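Local atomic coordinates of Slr0280 protein (Synechocystis sp., PDB entry 5H3K), a protein that is of unknown function but carries a domain of the phosphodiester glycosidase (NAGPA) family, and so may act on a sugar-phosphate linkage. Residues P364-A370 with G382-L386; A353-Q358 with F495-G500; D266-K271 with Q282-V286. All coordinates share one frame; numbering follows the deposited sequence.

Overall arrangement
From the N terminus, contact 3 comes first: it closes a short loop where the chain leaves strand 258-264, the last along the sequence of a four-stranded sheet, and pairs the start of strand 271-276 with strand 279-288, at the edge of an eight-stranded sheet. Contact 2 opens later and closes over a long excursion, joining 353-358 to 495-500. Contact 1 lies wholly within that excursion, closing the hairpin of strands 369-373 and 379-392. Contacts 1 and 2 share one sheet, since strand 497-500 neighbours strand 369-373, and they touch where Leu384 meets Trp355. Contact 3 is remote, its centre about 32 Å from that of contact 2.

Contact 1 of 3, residues P364-A370 with G382-L386; sequences PILNRGA and GRLSL
Gly369 and Arg383 form an antiparallel non-hydrogen-bonded pair, their CA atoms 4.3 Å apart, next to the hydrogen-bonded pair of Ala370 and Gly382, whose N-H groups and carbonyls bond in both directions, and Leu384 N continues the ladder to Arg368 O at 3.0 Å.

Apolar side chains fill the end where the loop 364-367 draws off. Pro364 lays its ring against two leucines, CG lying 3.8 Å from Leu384 CD2 and 3.6 Å from Leu386 CB. Leu384 has CG anti to its own N (chi1 171°), which swings CD2 towards the proline, while its CB rests 3.8 Å from Ala370 CB. Proline suits the place, offering a rigid apolar wedge and no N-H to satisfy; a serine here would probably leave the Leu384 and Leu386 side chains facing a gap. On the hairpin's other flank, Asn367 O lies 3.2 Å from Arg383 CB, and the extended arginine runs on to a salt bridge with Glu518. The same carboxylate accepts a hydrogen bond from Gly369 N, while Arg368 NE bonds to Glu518 O, tying both strands to one residue.

Before Arg368, where the loop leaves strand 379-392, water takes over from direct pairing: one molecule donates to both Arg368 O and Leu384 O, and a second bridges Asn367 N and Leu384 O. This is an antiparallel beta hairpin whose paired end opens into a water-bridged loop.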
loop_
_atom_site.group_PDB
_atom_site.type_symbol
_atom_site.label_atom_id
_atom_site.label_comp_id
_atom_site.label_asym_id
_atom_site.label_seq_id
_atom_site.Cartn_x
_atom_site.Cartn_y
_atom_site.Cartn_z
ATOM N N PRO A 364 -0.390 12.769 -16.375
ATOM C CA PRO A 364 0.302 13.637 -15.416
ATOM C C PRO A 364 -0.426 14.973 -15.286
ATOM O O PRO A 364 -1.068 15.443 -16.246
ATOM C CB PRO A 364 1.677 13.878 -16.071
ATOM C CG PRO A 364 1.722 12.992 -17.300
ATOM C CD PRO A 364 0.292 12.755 -17.680
ATOM N N ILE A 365 -0.338 15.580 -14.109
ATOM C CA ILE A 365 -0.846 16.940 -13.927
ATOM C C ILE A 365 0.144 17.829 -13.173
ATOM O O ILE A 365 0.971 17.326 -12.394
ATOM C CB ILE A 365 -2.221 16.972 -13.199
ATOM C CG1 ILE A 365 -2.091 16.519 -11.739
ATOM C CG2 ILE A 365 -3.276 16.142 -13.945
ATOM C CD1 ILE A 365 -3.338 16.803 -10.906
ATOM N N LEU A 366 0.063 19.139 -13.436
ATOM C CA LEU A 366 0.746 20.183 -12.662
ATOM C C LEU A 366 2.277 20.057 -12.605
ATOM O O LEU A 366 2.905 20.538 -11.673
ATOM C CB LEU A 366 0.149 20.266 -11.252
ATOM C CG LEU A 366 -1.294 20.773 -11.250
ATOM C CD1 LEU A 366 -1.970 20.510 -9.899
ATOM C CD2 LEU A 366 -1.306 22.260 -11.589
ATOM N N ASN A 367 2.864 19.396 -13.599
ATOM C CA ASN A 367 4.309 19.189 -13.666
ATOM C C ASN A 367 4.835 18.595 -12.355
ATOM O O ASN A 367 5.898 18.973 -11.864
ATOM C CB ASN A 367 5.025 20.498 -14.009
ATOM C CG ASN A 367 6.345 20.273 -14.740
ATOM O OD1 ASN A 367 6.483 19.331 -15.533
ATOM N ND2 ASN A 367 7.324 21.145 -14.484
ATOM N N ARG A 368 4.088 17.639 -11.811
ATOM C CA ARG A 368 4.414 17.056 -10.517
ATOM C C ARG A 368 5.460 15.959 -10.562
ATOM O O ARG A 368 5.669 15.322 -11.596
ATOM C CB ARG A 368 3.143 16.569 -9.841
ATOM C CG ARG A 368 2.407 17.732 -9.217
ATOM C CD ARG A 368 1.075 17.354 -8.613
ATOM N NE ARG A 368 0.610 18.510 -7.854
ATOM C CZ ARG A 368 -0.515 18.576 -7.151
ATOM N NH1 ARG A 368 -1.365 17.552 -7.110
ATOM N NH2 ARG A 368 -0.791 19.698 -6.492
ATOM N N GLY A 369 6.115 15.759 -9.418
ATOM C CA GLY A 369 7.115 14.720 -9.249
ATOM C C GLY A 369 6.596 13.353 -9.658
ATOM O O GLY A 369 5.430 13.020 -9.405
ATOM N N ALA A 370 7.458 12.566 -10.299
ATOM C CA ALA A 370 7.098 11.245 -10.798
ATOM C C ALA A 370 8.312 10.337 -10.838
ATOM O O ALA A 370 9.453 10.805 -10.960
ATOM C CB ALA A 370 6.453 11.346 -12.203
ATOM N N GLY A 382 11.684 12.725 -11.898
ATOM C CA GLY A 382 11.663 14.074 -12.433
ATOM C C GLY A 382 10.294 14.671 -12.269
ATOM O O GLY A 382 9.430 14.056 -11.659
ATOM N N ARG A 383 10.095 15.865 -12.809
ATOM C CA ARG A 383 8.784 16.496 -12.774
ATOM C C ARG A 383 8.174 16.335 -14.155
ATOM O O ARG A 383 8.677 16.880 -15.140
ATOM C CB ARG A 383 8.911 17.956 -12.356
ATOM C CG ARG A 383 9.532 18.072 -10.963
ATOM C CD ARG A 383 9.444 19.485 -10.412
ATOM N NE ARG A 383 9.971 19.568 -9.043
ATOM C CZ ARG A 383 11.259 19.737 -8.735
ATOM N NH1 ARG A 383 12.176 19.832 -9.690
ATOM N NH2 ARG A 383 11.630 19.807 -7.465
ATOM N N LEU A 384 7.100 15.555 -14.219
ATOM C CA LEU A 384 6.622 15.015 -15.478
ATOM C C LEU A 384 5.462 15.812 -16.078
ATOM O O LEU A 384 4.509 16.184 -15.392
ATOM C CB LEU A 384 6.211 13.551 -15.275
ATOM C CG LEU A 384 5.473 12.849 -16.416
ATOM C CD1 LEU A 384 6.413 12.648 -17.599
ATOM C CD2 LEU A 384 4.914 11.522 -15.907
ATOM N N SER A 385 5.543 16.074 -17.372
ATOM C CA SER A 385 4.372 16.560 -18.095
ATOM C C SER A 385 4.241 15.779 -19.397
ATOM O O SER A 385 5.210 15.217 -19.903
ATOM C CB SER A 385 4.444 18.067 -18.342
ATOM O OG SER A 385 5.566 18.373 -19.143
ATOM N N LEU A 386 3.025 15.721 -19.920
ATOM C CA LEU A 386 2.776 14.976 -21.143
ATOM C C LEU A 386 1.939 15.870 -22.020
ATOM O O LEU A 386 0.972 16.456 -21.548
ATOM C CB LEU A 386 1.996 13.700 -20.832
ATOM C CG LEU A 386 1.455 12.921 -22.033
ATOM C CD1 LEU A 386 2.600 12.247 -22.772
ATOM C CD2 LEU A 386 0.395 11.899 -21.600
HETATM O O HOH W 1 1.071 16.928 -18.384
HETATM O O HOH W 2 2.080 17.499 -15.594
HETATM O O HOH W 3 3.586 14.573 -13.171
#

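Contact 2 of 3, residues A353-Q358 with F495-G500; sequences AVWSQQ and FPNGMG
Trp355 lies flat over the backbone of Gly498 in an antiparallel ladder that pairs strands 354-356 and 497-500 within a mixed sheet. Gly498 CA sits 3.3 Å from the centroid of the six-membered ring, only 3° off its normal, a close CH-pi contact. Glycine is needed there because a CB would run into the ring. Trp355 CG takes the position between its own N and carbonyl carbon (chi1 78°), folding the indole back across the neighbouring strand. At the ring edge NE1 donates to Phe495 O at 3.0 Å, almost in the indole plane, a bond that, with the packing over the ring face, helps fix the rotation of the indole.

The ladder beneath it is regular: Trp355 and Gly498 exchange bonds in both directions, and Gly500 N gives a straight bond to Ala353 O. Past the strands the chain turns tightly at Gln357 and Gln358, both with left-handed backbone angles. Two acceptors hold this turn: Asn497 OD1 takes Gln357 N at 2.9 Å, and Pro496 O receives Gln358 N at 2.9 Å, in the carbonyl plane and on a lone pair.

On the face bearing Val354 and Met499, the two side chains run side by side, with CG2 of the valine 4.0 Å from CE of the methionine; Asn603 and Ile605 of strand 600-609 lie against this face. Farther out, Trp360 stacks on Trp355, and from contact 1 Leu384 CD2 packs 3.5 Å from Trp355 CZ3.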
loop_
_atom_site.group_PDB
_atom_site.type_symbol
_atom_site.label_atom_id
_atom_site.label_comp_id
_atom_site.label_asym_id
_atom_site.label_seq_id
_atom_site.Cartn_x
_atom_site.Cartn_y
_atom_site.Cartn_z
ATOM N N ALA A 353 -0.168 11.062 -12.872
ATOM C CA ALA A 353 0.248 10.058 -13.841
ATOM C C ALA A 353 0.197 8.630 -13.314
ATOM O O ALA A 353 0.652 8.347 -12.209
ATOM C CB ALA A 353 1.649 10.368 -14.347
ATOM N N VAL A 354 -0.354 7.724 -14.118
ATOM C CA VAL A 354 -0.275 6.293 -13.818
ATOM C C VAL A 354 -0.151 5.583 -15.150
ATOM O O VAL A 354 -1.050 5.697 -15.989
ATOM C CB VAL A 354 -1.557 5.751 -13.123
ATOM C CG1 VAL A 354 -1.437 4.252 -12.907
ATOM C CG2 VAL A 354 -1.853 6.455 -11.784
ATOM N N TRP A 355 0.945 4.860 -15.372
ATOM C CA TRP A 355 1.061 4.088 -16.619
ATOM C C TRP A 355 1.829 2.772 -16.467
ATOM O O TRP A 355 2.711 2.642 -15.608
ATOM C CB TRP A 355 1.627 4.945 -17.771
ATOM C CG TRP A 355 3.132 5.230 -17.815
ATOM C CD1 TRP A 355 4.061 4.624 -18.618
ATOM C CD2 TRP A 355 3.848 6.247 -17.080
ATOM N NE1 TRP A 355 5.306 5.185 -18.421
ATOM C CE2 TRP A 355 5.202 6.172 -17.490
ATOM C CE3 TRP A 355 3.474 7.191 -16.120
ATOM C CZ2 TRP A 355 6.183 7.025 -16.963
ATOM C CZ3 TRP A 355 4.448 8.020 -15.592
ATOM C CH2 TRP A 355 5.790 7.938 -16.017
ATOM N N SER A 356 1.482 1.796 -17.295
ATOM C CA SER A 356 2.151 0.497 -17.240
ATOM C C SER A 356 2.130 -0.168 -18.596
ATOM O O SER A 356 1.126 -0.102 -19.301
ATOM C CB SER A 356 1.512 -0.420 -16.193
ATOM O OG SER A 356 0.223 -0.826 -16.584
ATOM N N GLN A 357 3.238 -0.816 -18.947
ATOM C CA GLN A 357 3.420 -1.406 -20.280
ATOM C C GLN A 357 2.987 -0.465 -21.416
ATOM O O GLN A 357 2.304 -0.872 -22.364
ATOM C CB GLN A 357 2.753 -2.795 -20.348
ATOM C CG GLN A 357 3.276 -3.719 -19.229
ATOM C CD GLN A 357 2.674 -5.122 -19.249
ATOM O OE1 GLN A 357 3.186 -6.035 -18.602
ATOM N NE2 GLN A 357 1.587 -5.295 -19.985
ATOM N N GLN A 358 3.392 0.800 -21.284
ATOM C CA GLN A 358 3.092 1.890 -22.221
ATOM C C GLN A 358 1.608 2.210 -22.363
ATOM O O GLN A 358 1.198 2.871 -23.313
ATOM C CB GLN A 358 3.714 1.641 -23.605
ATOM C CG GLN A 358 5.242 1.652 -23.620
ATOM C CD GLN A 358 5.825 1.845 -25.023
ATOM O OE1 GLN A 358 5.238 2.519 -25.873
ATOM N NE2 GLN A 358 6.990 1.259 -25.259
ATOM N N PHE A 495 10.669 4.857 -20.531
ATOM C CA PHE A 495 10.169 3.942 -19.498
ATOM C C PHE A 495 8.691 3.600 -19.666
ATOM O O PHE A 495 7.854 4.494 -19.764
ATOM C CB PHE A 495 10.434 4.512 -18.097
ATOM C CG PHE A 495 11.897 4.728 -17.804
ATOM C CD1 PHE A 495 12.668 3.704 -17.276
ATOM C CD2 PHE A 495 12.512 5.946 -18.096
ATOM C CE1 PHE A 495 14.043 3.898 -17.010
ATOM C CE2 PHE A 495 13.876 6.146 -17.843
ATOM C CZ PHE A 495 14.637 5.124 -17.293
ATOM N N PRO A 496 8.376 2.298 -19.698
ATOM C CA PRO A 496 7.014 1.841 -19.980
ATOM C C PRO A 496 6.112 1.839 -18.759
ATOM O O PRO A 496 4.914 1.643 -18.947
ATOM C CB PRO A 496 7.227 0.400 -20.449
ATOM C CG PRO A 496 8.437 -0.056 -19.654
ATOM C CD PRO A 496 9.333 1.178 -19.612
ATOM N N ASN A 497 6.667 2.017 -17.554
ATOM C CA ASN A 497 5.876 2.052 -16.325
ATOM C C ASN A 497 6.183 3.308 -15.537
ATOM O O ASN A 497 7.319 3.772 -15.505
ATOM C CB ASN A 497 6.187 0.847 -15.423
ATOM C CG ASN A 497 6.202 -0.458 -16.178
ATOM O OD1 ASN A 497 5.187 -0.874 -16.735
ATOM N ND2 ASN A 497 7.356 -1.135 -16.181
ATOM N N GLY A 498 5.173 3.878 -14.893
ATOM C CA GLY A 498 5.443 5.019 -14.044
ATOM C C GLY A 498 4.316 5.445 -13.136
ATOM O O GLY A 498 3.169 5.015 -13.282
ATOM N N MET A 499 4.656 6.319 -12.199
ATOM C CA MET A 499 3.714 6.800 -11.208
ATOM C C MET A 499 4.041 8.243 -10.855
ATOM O O MET A 499 5.173 8.555 -10.443
ATOM C CB MET A 499 3.797 5.927 -9.947
ATOM C CG MET A 499 2.986 6.441 -8.751
ATOM S SD MET A 499 1.216 6.465 -9.047
ATOM C CE MET A 499 0.864 4.738 -9.362
ATOM N N GLY A 500 3.049 9.121 -10.980
ATOM C CA GLY A 500 3.176 10.485 -10.503
ATOM C C GLY A 500 2.585 10.662 -9.104
ATOM O O GLY A 500 1.653 9.952 -8.690
HETATM O O HOH W 4 -0.602 9.258 -9.902
#

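Contact 3 of 3, residues D266-K271 with Q282-V286; sequences DAPPVK and QQRFV
Lys271 and Gln283 face each other as an antiparallel hydrogen-bonded pair that satisfies both backbones: Lys271 N donates to Gln283 O at 3.0 Å, and Gln283 N to Lys271 O at 2.8 Å. Each carbonyl also meets a CA-H, of Val270 and Gln282 respectively. The amide of the buried Gln283 is bonded at both its nitrogen and its oxygen. NE2 donates a hydrogen bond to a water at 2.8 Å, which in turn donates to Pro268 O at 2.8 Å and weakly to Arg284 O; OE1 accepts from Thr296 OG1. The bend at chi2 (64°) brings the amide beside Pro268, whose CG is 3.6 Å from NE2.

Here the chain joins the outermost strand of an eight-stranded antiparallel sheet, at the hairpin of strands 271-276 and 279-288. The approach is made by two prolines, Pro268 after a cis peptide bond, which bring no N-H to be satisfied. Phe285 fits beside them: the same water lies over a face of its ring, CZ is 3.3 Å from Pro268 O, and Val270 CG1 meets the ring edge at CD2, 3.8 Å away. Of the charged groups, Lys271 NZ leads away to Leu93 O, Arg284 NH1 binds Thr297 OG1, and Asp266 OD1 forms a salt bridge with Arg264.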
loop_
_atom_site.group_PDB
_atom_site.type_symbol
_atom_site.label_atom_id
_atom_site.label_comp_id
_atom_site.label_asym_id
_atom_site.label_seq_id
_atom_site.Cartn_x
_atom_site.Cartn_y
_atom_site.Cartn_z
ATOM N N ASP A 266 7.221 4.896 22.508
ATOM C CA ASP A 266 8.318 4.494 21.625
ATOM C C ASP A 266 8.154 3.050 21.125
ATOM O O ASP A 266 8.804 2.123 21.612
ATOM C CB ASP A 266 9.673 4.699 22.310
ATOM C CG ASP A 266 9.748 4.023 23.667
ATOM O OD1 ASP A 266 8.701 3.915 24.342
ATOM O OD2 ASP A 266 10.855 3.593 24.055
ATOM N N ALA A 267 7.283 2.881 20.131
ATOM C CA ALA A 267 6.917 1.570 19.600
ATOM C C ALA A 267 6.572 1.794 18.140
ATOM O O ALA A 267 6.261 2.925 17.760
ATOM C CB ALA A 267 5.706 1.025 20.351
ATOM N N PRO A 268 6.604 0.731 17.313
ATOM C CA PRO A 268 6.947 -0.668 17.599
ATOM C C PRO A 268 8.460 -0.855 17.636
ATOM O O PRO A 268 9.187 0.037 17.192
ATOM C CB PRO A 268 6.339 -1.415 16.410
ATOM C CG PRO A 268 6.429 -0.431 15.286
ATOM C CD PRO A 268 6.156 0.909 15.916
ATOM N N PRO A 269 8.932 -1.991 18.168
ATOM C CA PRO A 269 10.380 -2.200 18.280
ATOM C C PRO A 269 11.050 -2.416 16.921
ATOM O O PRO A 269 10.361 -2.715 15.936
ATOM C CB PRO A 269 10.484 -3.460 19.146
ATOM C CG PRO A 269 9.162 -4.141 19.020
ATOM C CD PRO A 269 8.157 -3.054 18.837
ATOM N N VAL A 270 12.374 -2.265 16.864
ATOM C CA VAL A 270 13.095 -2.405 15.597
ATOM C C VAL A 270 13.101 -3.849 15.139
ATOM O O VAL A 270 13.032 -4.773 15.950
ATOM C CB VAL A 270 14.536 -1.877 15.683
ATOM C CG1 VAL A 270 14.552 -0.498 16.321
ATOM C CG2 VAL A 270 15.411 -2.835 16.461
ATOM N N LYS A 271 13.152 -4.045 13.828
ATOM C CA LYS A 271 13.108 -5.380 13.253
ATOM C C LYS A 271 13.761 -5.331 11.880
ATOM O O LYS A 271 13.637 -4.332 11.170
ATOM C CB LYS A 271 11.650 -5.859 13.127
ATOM C CG LYS A 271 11.515 -7.350 12.754
ATOM C CD LYS A 271 10.079 -7.725 12.342
ATOM C CE LYS A 271 9.067 -7.517 13.475
ATOM N NZ LYS A 271 9.461 -8.236 14.719
ATOM N N GLN A 282 12.146 -3.704 7.085
ATOM C CA GLN A 282 12.729 -3.165 8.310
ATOM C C GLN A 282 11.764 -2.271 9.041
ATOM O O GLN A 282 10.973 -1.558 8.418
ATOM C CB GLN A 282 14.023 -2.385 8.022
ATOM C CG GLN A 282 15.125 -3.243 7.437
ATOM C CD GLN A 282 16.248 -2.425 6.830
ATOM O OE1 GLN A 282 16.340 -2.269 5.606
ATOM N NE2 GLN A 282 17.114 -1.906 7.682
ATOM N N GLN A 283 11.829 -2.328 10.370
ATOM C CA GLN A 283 11.159 -1.360 11.230
ATOM C C GLN A 283 12.271 -0.656 12.011
ATOM O O GLN A 283 13.110 -1.320 12.621
ATOM C CB GLN A 283 10.162 -2.048 12.167
ATOM C CG GLN A 283 9.398 -1.095 13.066
ATOM C CD GLN A 283 8.510 -0.142 12.282
ATOM O OE1 GLN A 283 7.884 -0.540 11.287
ATOM N NE2 GLN A 283 8.458 1.131 12.715
ATOM N N ARG A 284 12.294 0.671 11.962
ATOM C CA ARG A 284 13.401 1.464 12.504
ATOM C C ARG A 284 12.885 2.729 13.156
ATOM O O ARG A 284 11.764 3.167 12.882
ATOM C CB ARG A 284 14.339 1.896 11.367
ATOM C CG ARG A 284 15.357 0.865 10.927
ATOM C CD ARG A 284 16.168 1.385 9.746
ATOM N NE ARG A 284 15.433 1.286 8.485
ATOM C CZ ARG A 284 15.981 1.478 7.294
ATOM N NH1 ARG A 284 15.249 1.363 6.194
ATOM N NH2 ARG A 284 17.270 1.783 7.216
ATOM N N PHE A 285 13.713 3.328 14.012
ATOM C CA PHE A 285 13.487 4.697 14.469
ATOM C C PHE A 285 14.462 5.609 13.740
ATOM O O PHE A 285 15.665 5.356 13.737
ATOM C CB PHE A 285 13.697 4.825 15.981
ATOM C CG PHE A 285 12.661 4.103 16.803
ATOM C CD1 PHE A 285 11.460 4.716 17.120
ATOM C CD2 PHE A 285 12.894 2.810 17.262
ATOM C CE1 PHE A 285 10.498 4.051 17.881
ATOM C CE2 PHE A 285 11.940 2.138 18.025
ATOM C CZ PHE A 285 10.738 2.763 18.329
ATOM N N VAL A 286 13.953 6.658 13.102
ATOM C CA VAL A 286 14.826 7.602 12.418
ATOM C C VAL A 286 14.844 8.929 13.175
ATOM O O VAL A 286 13.793 9.528 13.432
ATOM C CB VAL A 286 14.408 7.815 10.953
ATOM C CG1 VAL A 286 15.320 8.834 10.287
ATOM C CG2 VAL A 286 14.439 6.489 10.186
HETATM O O HOH W 5 9.980 1.578 15.040
#